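Local coordinates for protein serine-pyruvate aminotransferase (agxt) (Sulfolobus solfataricus, PDB 3ZRP) that probably moves the amino group of serine onto pyruvate, and perhaps of alanine onto glyoxylate, with pyridoxal 5'-phosphate as cofactor, at residues Val26-Lys31 and Phe241-Val246; Gln55-Pro60 and Pro228-Ala233; Ala195-Leu200 and His247-Leu252. All blocks are in the same frame, centred on the assembly; numbering follows the deposited sequence. Where two conformers were deposited one is given.

Overall arrangement
All three contacts are buried and lie on the same side of the chain's centre, about 12 Å from one another between centres. Contact 1 joins two loops beside the cofactor and is the only one whose segments touch pyridoxal phosphate. Contacts 2 and 3 each set a helix against a strand of the same mixed sheet, and their strands, 55-60 and 197-202, are neighbours in it. Contact 3 is purely apolar between its side chains, whereas contact 2 adds a weak N-H to sulfur bond and the amide of Gln55 beside the Arg231 chain. Pro245 ties the set together, packing on Pro60 of contact 2 and Leu197 of contact 3.

Contact 1: residues Val26-Lys31 and Phe241-Val246; sequences VGFTSK and FATPPV. With PLP (pyridoxal-5'-phosphate), chain D.
Val246 carries CG1 anti to its backbone N (chi1 167°), as Val26 does (chi1 170°), and the two CG1 methyls meet at 3.7 Å where the side chains cross obliquely. This loop-to-loop packing belongs to the fold-type I aminotransferase architecture of the class-V family, in which the active site lies at the dimer interface. Residues 26-31 lead into helix 31-48, and residues 241-246 lead into helix 246-262. The second methyl of Val246, CG2, lies 3.8 Å from Phe28 N, a buried amide with no polar partner in the model. Next to it, Phe28 CB rests 3.9 Å from Pro244 CD, while the Phe28 ring meets the ring of Tyr240, which binds the cofactor. An alanine in place of Val246 would probably open a gap beside Val26 CG1 and the Gly27-Phe28 peptide, and let this turn shift against Pro244. The turn itself is a type I beta turn from Gly27 to Ser30, closed by the backbone bond from Ser30 N to Gly27 O (3.2 Å). Phe33 of helix 31-48 touches Val26, Pro244 and Val246. The same run of residues that packs on Phe28 also reaches the cofactor, which is hydrogen-bonded also by Tyr240 OH of this chain and by Gly63, Thr64, Thr138, Ser166 and Gln188 of the second subunit. Thr243 grips a single phosphate oxygen twice: its backbone N donates to PLP O1P at 2.9 Å, and its OG1 donates to the same O1P at 2.7 Å.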
loop_
_atom_site.group_PDB
_atom_site.type_symbol
_atom_site.label_atom_id
_atom_site.label_comp_id
_atom_site.label_asym_id
_atom_site.label_seq_id
_atom_site.Cartn_x
_atom_site.Cartn_y
_atom_site.Cartn_z
ATOM N N VAL A 26 -13.253 -11.765 -4.978
ATOM C CA VAL A 26 -13.516 -10.351 -4.729
ATOM C C VAL A 26 -12.378 -9.519 -5.306
ATOM O O VAL A 26 -11.206 -9.730 -4.981
ATOM C CB VAL A 26 -13.707 -10.044 -3.200
ATOM C CG1 VAL A 26 -13.726 -8.549 -2.928
ATOM C CG2 VAL A 26 -14.993 -10.688 -2.667
ATOM N N GLY A 27 -12.741 -8.577 -6.171
ATOM C CA GLY A 27 -11.795 -7.636 -6.750
ATOM C C GLY A 27 -12.330 -6.243 -6.534
ATOM O O GLY A 27 -13.397 -6.070 -5.929
ATOM N N PHE A 28 -11.622 -5.245 -7.044
ATOM C CA PHE A 28 -12.016 -3.844 -6.844
ATOM C C PHE A 28 -13.340 -3.420 -7.526
ATOM O O PHE A 28 -13.892 -2.360 -7.206
ATOM C CB PHE A 28 -10.878 -2.897 -7.248
ATOM C CG PHE A 28 -10.517 -2.981 -8.696
ATOM C CD1 PHE A 28 -9.577 -3.914 -9.140
ATOM C CD2 PHE A 28 -11.127 -2.147 -9.623
ATOM C CE1 PHE A 28 -9.244 -3.996 -10.487
ATOM C CE2 PHE A 28 -10.801 -2.229 -10.979
ATOM C CZ PHE A 28 -9.865 -3.153 -11.409
ATOM N N THR A 29 -13.838 -4.235 -8.461
ATOM C CA THR A 29 -15.119 -3.973 -9.129
ATOM C C THR A 29 -16.315 -4.665 -8.461
ATOM O O THR A 29 -17.463 -4.269 -8.684
ATOM C CB THR A 29 -15.097 -4.404 -10.611
ATOM O OG1 THR A 29 -14.785 -5.797 -10.701
ATOM C CG2 THR A 29 -14.058 -3.629 -11.396
ATOM N N SER A 30 -16.029 -5.690 -7.648
ATOM C CA SER A 30 -17.050 -6.500 -6.969
ATOM C C SER A 30 -17.893 -5.677 -6.010
ATOM O O SER A 30 -17.378 -4.809 -5.313
ATOM C CB SER A 30 -16.398 -7.650 -6.201
ATOM O OG SER A 30 -15.521 -8.382 -7.030
ATOM N N LYS A 31 -19.192 -5.958 -5.959
ATOM C CA LYS A 31 -20.060 -5.213 -5.048
ATOM C C LYS A 31 -19.675 -5.386 -3.566
ATOM O O LYS A 31 -19.853 -4.459 -2.772
ATOM C CB LYS A 31 -21.550 -5.496 -5.303
ATOM C CG LYS A 31 -22.102 -6.819 -4.765
ATOM C CD LYS A 31 -23.647 -6.798 -4.873
ATOM C CE LYS A 31 -24.316 -7.713 -3.867
ATOM N NZ LYS A 31 -23.965 -9.129 -4.130
ATOM N N PHE A 241 -8.581 3.684 -10.255
ATOM C CA PHE A 241 -7.436 4.548 -10.459
ATOM C C PHE A 241 -6.224 3.624 -10.463
ATOM O O PHE A 241 -5.527 3.497 -11.469
ATOM C CB PHE A 241 -7.272 5.597 -9.349
ATOM C CG PHE A 241 -5.882 6.220 -9.335
ATOM C CD1 PHE A 241 -5.333 6.764 -10.513
ATOM C CD2 PHE A 241 -5.099 6.198 -8.178
ATOM C CE1 PHE A 241 -4.036 7.316 -10.522
ATOM C CE2 PHE A 241 -3.795 6.752 -8.184
ATOM C CZ PHE A 241 -3.267 7.290 -9.349
ATOM N N ALA A 242 -5.994 2.996 -9.315
ATOM C CA ALA A 242 -4.927 1.999 -9.193
ATOM C C ALA A 242 -5.466 0.918 -8.262
ATOM O O ALA A 242 -6.340 1.190 -7.441
ATOM C CB ALA A 242 -3.697 2.648 -8.599
ATOM N N THR A 243 -4.934 -0.301 -8.352
ATOM C CA THR A 243 -5.502 -1.384 -7.549
ATOM C C THR A 243 -5.268 -1.100 -6.051
ATOM O O THR A 243 -4.128 -0.924 -5.633
ATOM C CB THR A 243 -4.914 -2.756 -7.929
ATOM O OG1 THR A 243 -5.122 -2.984 -9.331
ATOM C CG2 THR A 243 -5.611 -3.855 -7.126
ATOM N N PRO A 244 -6.352 -1.023 -5.251
ATOM C CA PRO A 244 -6.224 -0.840 -3.807
ATOM C C PRO A 244 -6.015 -2.177 -3.069
ATOM O O PRO A 244 -6.251 -3.265 -3.666
ATOM C CB PRO A 244 -7.611 -0.246 -3.410
ATOM C CG PRO A 244 -8.523 -0.916 -4.359
ATOM C CD PRO A 244 -7.780 -1.047 -5.666
ATOM N N PRO A 245 -5.627 -2.121 -1.768
ATOM C CA PRO A 245 -5.454 -3.365 -1.052
ATOM C C PRO A 245 -6.842 -3.954 -0.680
ATOM O O PRO A 245 -7.362 -3.720 0.433
ATOM C CB PRO A 245 -4.629 -2.963 0.182
ATOM C CG PRO A 245 -4.054 -1.591 -0.152
ATOM C CD PRO A 245 -5.160 -0.976 -0.962
ATOM N N VAL A 246 -7.401 -4.726 -1.615
ATOM C CA VAL A 246 -8.828 -5.142 -1.577
ATOM C C VAL A 246 -9.189 -5.831 -0.244
ATOM O O VAL A 246 -10.140 -5.426 0.458
ATOM C CB VAL A 246 -9.182 -6.009 -2.836
ATOM C CG1 VAL A 246 -10.516 -6.716 -2.696
ATOM C CG2 VAL A 246 -9.179 -5.142 -4.119
HETATM N N1 PLP D . 0.702 -2.082 -15.611
HETATM C C2 PLP D . -0.067 -3.088 -16.142
HETATM C C2A PLP D . 0.410 -3.757 -17.410
HETATM C C3 PLP D . -1.260 -3.488 -15.508
HETATM O O3 PLP D . -1.942 -4.417 -15.988
HETATM C C4 PLP D . -1.670 -2.866 -14.316
HETATM C C4A PLP D . -2.960 -3.355 -13.637
HETATM C C5 PLP D . -0.866 -1.829 -13.808
HETATM C C6 PLP D . 0.324 -1.447 -14.440
HETATM C C5A PLP D . -1.205 -1.088 -12.551
HETATM O O4P PLP D . -1.064 -1.879 -11.352
HETATM P P PLP D . -1.831 -1.469 -10.024
HETATM O O1P PLP D . -3.267 -1.348 -10.420
HETATM O O2P PLP D . -1.498 -2.587 -9.117
HETATM O O3P PLP D . -1.298 -0.130 -9.659
#

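Contact 2: residues Gln55-Pro60 and Pro228-Ala233; sequences QPLIIP and PVMRGA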
loop_
_atom_site.group_PDB
_atom_site.type_symbol
_atom_site.label_atom_id
_atom_site.label_comp_id
_atom_site.label_asym_id
_atom_site.label_seq_id
_atom_site.Cartn_x
_atom_site.Cartn_y
_atom_site.Cartn_z
ATOM N N GLN A 55 -15.089 14.912 3.604
ATOM C CA GLN A 55 -14.837 13.858 2.629
ATOM C C GLN A 55 -13.769 12.858 3.116
ATOM O O GLN A 55 -12.607 13.229 3.274
ATOM C CB GLN A 55 -14.399 14.463 1.292
ATOM C CG GLN A 55 -14.025 13.433 0.218
ATOM C CD GLN A 55 -15.206 12.572 -0.198
ATOM O OE1 GLN A 55 -16.127 13.050 -0.837
ATOM N NE2 GLN A 55 -15.164 11.291 0.149
ATOM N N PRO A 56 -14.164 11.595 3.346
ATOM C CA PRO A 56 -13.148 10.576 3.697
ATOM C C PRO A 56 -12.428 10.031 2.453
ATOM O O PRO A 56 -13.014 9.951 1.371
ATOM C CB PRO A 56 -13.979 9.478 4.358
ATOM C CG PRO A 56 -15.351 9.605 3.634
ATOM C CD PRO A 56 -15.540 11.072 3.450
ATOM N N LEU A 57 -11.147 9.656 2.604
ATOM C CA LEU A 57 -10.442 8.914 1.559
ATOM C C LEU A 57 -9.604 7.812 2.213
ATOM O O LEU A 57 -9.033 8.007 3.298
ATOM C CB LEU A 57 -9.511 9.812 0.721
ATOM C CG LEU A 57 -10.097 10.955 -0.120
ATOM C CD1 LEU A 57 -9.989 12.260 0.645
ATOM C CD2 LEU A 57 -9.465 11.088 -1.500
ATOM N N ILE A 58 -9.556 6.660 1.560
ATOM C CA ILE A 58 -8.742 5.544 2.014
ATOM C C ILE A 58 -7.748 5.243 0.883
ATOM O O ILE A 58 -8.140 5.015 -0.253
ATOM C CB ILE A 58 -9.644 4.355 2.389
ATOM C CG1 ILE A 58 -10.513 4.742 3.602
ATOM C CG2 ILE A 58 -8.831 3.074 2.631
ATOM C CD1 ILE A 58 -11.658 3.734 3.900
ATOM N N ILE A 59 -6.451 5.296 1.179
ATOM C CA ILE A 59 -5.440 5.159 0.107
ATOM C C ILE A 59 -4.470 4.067 0.504
ATOM O O ILE A 59 -4.418 3.709 1.676
ATOM C CB ILE A 59 -4.692 6.500 -0.181
ATOM C CG1 ILE A 59 -3.915 6.985 1.060
ATOM C CG2 ILE A 59 -5.712 7.632 -0.610
ATOM C CD1 ILE A 59 -2.921 8.162 0.781
ATOM N N PRO A 60 -3.721 3.507 -0.480
ATOM C CA PRO A 60 -2.711 2.522 -0.060
ATOM C C PRO A 60 -1.564 3.119 0.734
ATOM O O PRO A 60 -1.221 4.294 0.574
ATOM C CB PRO A 60 -2.190 1.945 -1.394
ATOM C CG PRO A 60 -3.244 2.349 -2.428
ATOM C CD PRO A 60 -3.731 3.684 -1.936
ATOM N N PRO A 228 -12.324 10.091 -7.232
ATOM C CA PRO A 228 -13.390 9.434 -7.994
ATOM C C PRO A 228 -13.699 8.029 -7.471
ATOM O O PRO A 228 -14.859 7.607 -7.491
ATOM C CB PRO A 228 -12.825 9.368 -9.427
ATOM C CG PRO A 228 -11.810 10.453 -9.496
ATOM C CD PRO A 228 -11.213 10.505 -8.115
ATOM N N VAL A 229 -12.687 7.309 -6.985
ATOM C CA VAL A 229 -12.925 5.990 -6.395
ATOM C C VAL A 229 -13.750 6.088 -5.112
ATOM O O VAL A 229 -14.658 5.271 -4.904
ATOM C CB VAL A 229 -11.593 5.180 -6.162
ATOM C CG1 VAL A 229 -11.890 3.767 -5.657
ATOM C CG2 VAL A 229 -10.787 5.113 -7.447
ATOM N N MET A 230 -13.474 7.101 -4.287
ATOM C CA MET A 230 -14.163 7.290 -2.989
ATOM C C MET A 230 -15.603 7.770 -3.151
ATOM O O MET A 230 -16.520 7.208 -2.533
ATOM C CB MET A 230 -13.390 8.255 -2.072
ATOM C CG MET A 230 -11.898 7.869 -1.888
ATOM S SD MET A 230 -11.654 6.234 -1.151
ATOM C CE MET A 230 -10.442 5.531 -2.281
ATOM N N ARG A 231 -15.777 8.809 -3.966
ATOM C CA ARG A 231 -17.108 9.294 -4.345
ATOM C C ARG A 231 -17.916 8.190 -5.008
ATOM O O ARG A 231 -19.089 7.962 -4.658
ATOM C CB ARG A 231 -16.980 10.508 -5.266
ATOM C CG ARG A 231 -16.693 11.794 -4.515
ATOM C CD ARG A 231 -16.173 12.863 -5.443
ATOM N NE ARG A 231 -16.125 14.157 -4.771
ATOM C CZ ARG A 231 -15.509 15.231 -5.246
ATOM N NH1 ARG A 231 -14.865 15.179 -6.406
ATOM N NH2 ARG A 231 -15.523 16.355 -4.544
ATOM N N GLY A 232 -17.299 7.489 -5.957
ATOM C CA GLY A 232 -17.920 6.331 -6.588
ATOM C C GLY A 232 -18.471 5.351 -5.567
ATOM O O GLY A 232 -19.669 5.060 -5.584
ATOM N N ALA A 233 -17.608 4.857 -4.672
ATOM C CA ALA A 233 -17.989 3.861 -3.655
ATOM C C ALA A 233 -19.252 4.245 -2.890
ATOM O O ALA A 233 -20.126 3.396 -2.650
ATOM C CB ALA A 233 -16.849 3.618 -2.675
#
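Met230 projects from helix 223-234 onto strand 55-60 and meets its backbone as much as its side chains. The sulfur SD accepts a weak but straight bond from Ile58 N (3.5 Å, 173°), and the methyl CE presses close to Ile58 O at 3.1 Å, a tight approach. Nearer the helix backbone, CG of Met230 lies 4.0 Å from Leu57 CG, the two side chains crossing at about a right angle, and CB faces Pro56 O. The bend at chi2 (-60°) turns SD out of line with the CA-CB-CG run and brings it opposite the Ile58 amide. That amide is available because Gln55, Leu57 and Ile59 make the backbone bonds to strand 197-202, while the N-H of Ile58 points away from that strand.

At the start of the strand, Gln55 folds back on its own neighbour, with NE2 bound to Pro56 O at 2.8 Å and that oxygen close to the plane of the amide. This fixes the rotation of the amide, whose OE1 lies 3.9 Å from Arg231 CG in the conformer given. There the guanidinium, its plane nearly perpendicular to the amide, forms a salt bridge to Asp211; with two conformers deposited, this placement is less certain.

The axes of the strand and the helix approach to 8.4 Å, with their directions 120° apart. Helix 223-234 packs beside strand 55-60, the outermost strand of the mixed sheet within this chain; strand 197-202 pairs antiparallel with its other edge, and helix 31-48 touches Pro56 and Ile58.

Contact 3: residues Ala195-Leu200 and His247-Leu252; sequences AGLGLL and HVILQL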
loop_
_atom_site.group_PDB
_atom_site.type_symbol
_atom_site.label_atom_id
_atom_site.label_comp_id
_atom_site.label_asym_id
_atom_site.label_seq_id
_atom_site.Cartn_x
_atom_site.Cartn_y
_atom_site.Cartn_z
ATOM N N ALA A 195 -2.443 -3.844 8.465
ATOM C CA ALA A 195 -1.656 -2.755 7.869
ATOM C C ALA A 195 -1.798 -2.686 6.354
ATOM O O ALA A 195 -2.101 -3.712 5.713
ATOM C CB ALA A 195 -0.163 -2.906 8.247
ATOM N N GLY A 196 -1.606 -1.482 5.789
ATOM C CA GLY A 196 -1.644 -1.293 4.327
ATOM C C GLY A 196 -2.486 -0.140 3.792
ATOM O O GLY A 196 -2.527 0.086 2.583
ATOM N N LEU A 197 -3.126 0.603 4.697
ATOM C CA LEU A 197 -3.999 1.725 4.330
ATOM C C LEU A 197 -3.678 2.989 5.112
ATOM O O LEU A 197 -3.493 2.931 6.338
ATOM C CB LEU A 197 -5.475 1.359 4.572
ATOM C CG LEU A 197 -6.012 0.137 3.829
ATOM C CD1 LEU A 197 -7.435 -0.206 4.365
ATOM C CD2 LEU A 197 -6.022 0.380 2.330
ATOM N N GLY A 198 -3.616 4.117 4.408
ATOM C CA GLY A 198 -3.627 5.434 5.037
ATOM C C GLY A 198 -5.065 5.933 4.937
ATOM O O GLY A 198 -5.760 5.537 4.006
ATOM N N LEU A 199 -5.521 6.712 5.921
ATOM C CA LEU A 199 -6.914 7.187 5.956
ATOM C C LEU A 199 -6.974 8.684 6.198
ATOM O O LEU A 199 -6.290 9.200 7.065
ATOM C CB LEU A 199 -7.712 6.467 7.050
ATOM C CG LEU A 199 -8.084 4.996 6.872
ATOM C CD1 LEU A 199 -6.900 4.153 7.149
ATOM C CD2 LEU A 199 -9.216 4.631 7.826
ATOM N N LEU A 200 -7.810 9.401 5.440
ATOM C CA LEU A 200 -7.828 10.865 5.540
ATOM C C LEU A 200 -9.257 11.360 5.575
ATOM O O LEU A 200 -10.096 10.766 4.956
ATOM C CB LEU A 200 -7.083 11.512 4.344
ATOM C CG LEU A 200 -5.586 11.114 4.203
ATOM C CD1 LEU A 200 -5.401 10.015 3.099
ATOM C CD2 LEU A 200 -4.712 12.296 3.919
ATOM N N HIS A 247 -8.409 -6.852 0.116
ATOM C CA HIS A 247 -8.691 -7.644 1.318
ATOM C C HIS A 247 -8.398 -6.888 2.619
ATOM O O HIS A 247 -9.034 -7.137 3.652
ATOM C CB HIS A 247 -8.011 -9.006 1.232
ATOM C CG HIS A 247 -8.552 -9.873 0.125
ATOM N ND1 HIS A 247 -8.160 -9.737 -1.194
ATOM C CD2 HIS A 247 -9.479 -10.863 0.140
ATOM C CE1 HIS A 247 -8.821 -10.610 -1.938
ATOM N NE2 HIS A 247 -9.630 -11.302 -1.153
ATOM N N VAL A 248 -7.442 -5.964 2.572
ATOM C CA VAL A 248 -7.127 -5.121 3.733
ATOM C C VAL A 248 -8.327 -4.204 4.017
ATOM O O VAL A 248 -8.634 -3.911 5.164
ATOM C CB VAL A 248 -5.843 -4.291 3.479
ATOM C CG1 VAL A 248 -5.538 -3.353 4.639
ATOM C CG2 VAL A 248 -4.678 -5.232 3.291
ATOM N N ILE A 249 -8.973 -3.749 2.958
ATOM C CA ILE A 249 -10.155 -2.872 3.084
ATOM C C ILE A 249 -11.382 -3.652 3.625
ATOM O O ILE A 249 -12.209 -3.096 4.372
ATOM C CB ILE A 249 -10.478 -2.179 1.753
ATOM C CG1 ILE A 249 -9.426 -1.084 1.465
ATOM C CG2 ILE A 249 -11.866 -1.493 1.801
ATOM C CD1 ILE A 249 -9.417 -0.540 0.044
ATOM N N LEU A 250 -11.507 -4.921 3.240
ATOM C CA LEU A 250 -12.550 -5.801 3.812
ATOM C C LEU A 250 -12.345 -5.938 5.328
ATOM O O LEU A 250 -13.303 -5.834 6.115
ATOM C CB LEU A 250 -12.498 -7.198 3.162
ATOM C CG LEU A 250 -12.795 -7.329 1.652
ATOM C CD1 LEU A 250 -12.678 -8.795 1.191
ATOM C CD2 LEU A 250 -14.145 -6.761 1.328
ATOM N N GLN A 251 -11.091 -6.188 5.728
ATOM C CA GLN A 251 -10.741 -6.266 7.147
ATOM C C GLN A 251 -11.069 -4.945 7.866
ATOM O O GLN A 251 -11.652 -4.956 8.962
ATOM C CB GLN A 251 -9.265 -6.678 7.329
ATOM C CG GLN A 251 -8.998 -8.115 6.869
ATOM C CD GLN A 251 -7.522 -8.464 6.676
ATOM O OE1 GLN A 251 -6.771 -7.725 6.047
ATOM N NE2 GLN A 251 -7.116 -9.620 7.184
ATOM N N LEU A 252 -10.708 -3.820 7.245
ATOM C CA LEU A 252 -11.003 -2.484 7.793
ATOM C C LEU A 252 -12.518 -2.268 8.037
ATOM O O LEU A 252 -12.903 -1.687 9.054
ATOM C CB LEU A 252 -10.421 -1.340 6.910
ATOM C CG LEU A 252 -10.649 0.103 7.433
ATOM C CD1 LEU A 252 -9.972 0.350 8.812
ATOM C CD2 LEU A 252 -10.210 1.187 6.433
#
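Val248 faces Ala195 to Leu197. Its CG1, anti to the backbone N (chi1 177°), lies 3.6 Å from Leu197 CG, and the two side chains slide past each other in opposite directions. The same methyl lies 3.6 Å from Ala195 O, and CG2 of Val248 is also near, so both methyls of the valine touch that oxygen. A side chain at Gly196 would point at Val248 CG1, and at this positive phi it would also be jammed against the carbonyl oxygen of Ala195, so glycine suits the site on both counts.

One residue on, Ile249 comes to Leu197 from another direction, the two crossing at about a right angle. Its CG1 touches both branches of the leucine, 3.6 Å from Leu197 CD1 and 3.8 Å from Leu197 CD2. Leu197 is therefore shared by successive residues of the helix, and its CD1 methyl is the most heavily contacted.

A turn beyond Val248, Leu252 ends the row. Its CD2 lies 3.7 Å from Leu197 CD1 and reaches tip to tip toward Leu199, where CD2 of the modelled conformer is 3.8 Å away; Leu199 was deposited in two conformers, so that last contact is less certain.

The helix and strand axes approach to 10.5 Å, with their directions 54° apart. This apolar packing lays helix 246-262 on the mixed sheet of the fold-type I domain, whose strand 197-202 runs between strands 55-60 and 182-186. Helix 31-48 touches Ile249 and Leu252, Ile58 of strand 55-60 packs on Leu197, Leu199 and Leu252, and at Val248 the same helix reaches the second subunit, meeting Val248 of that chain.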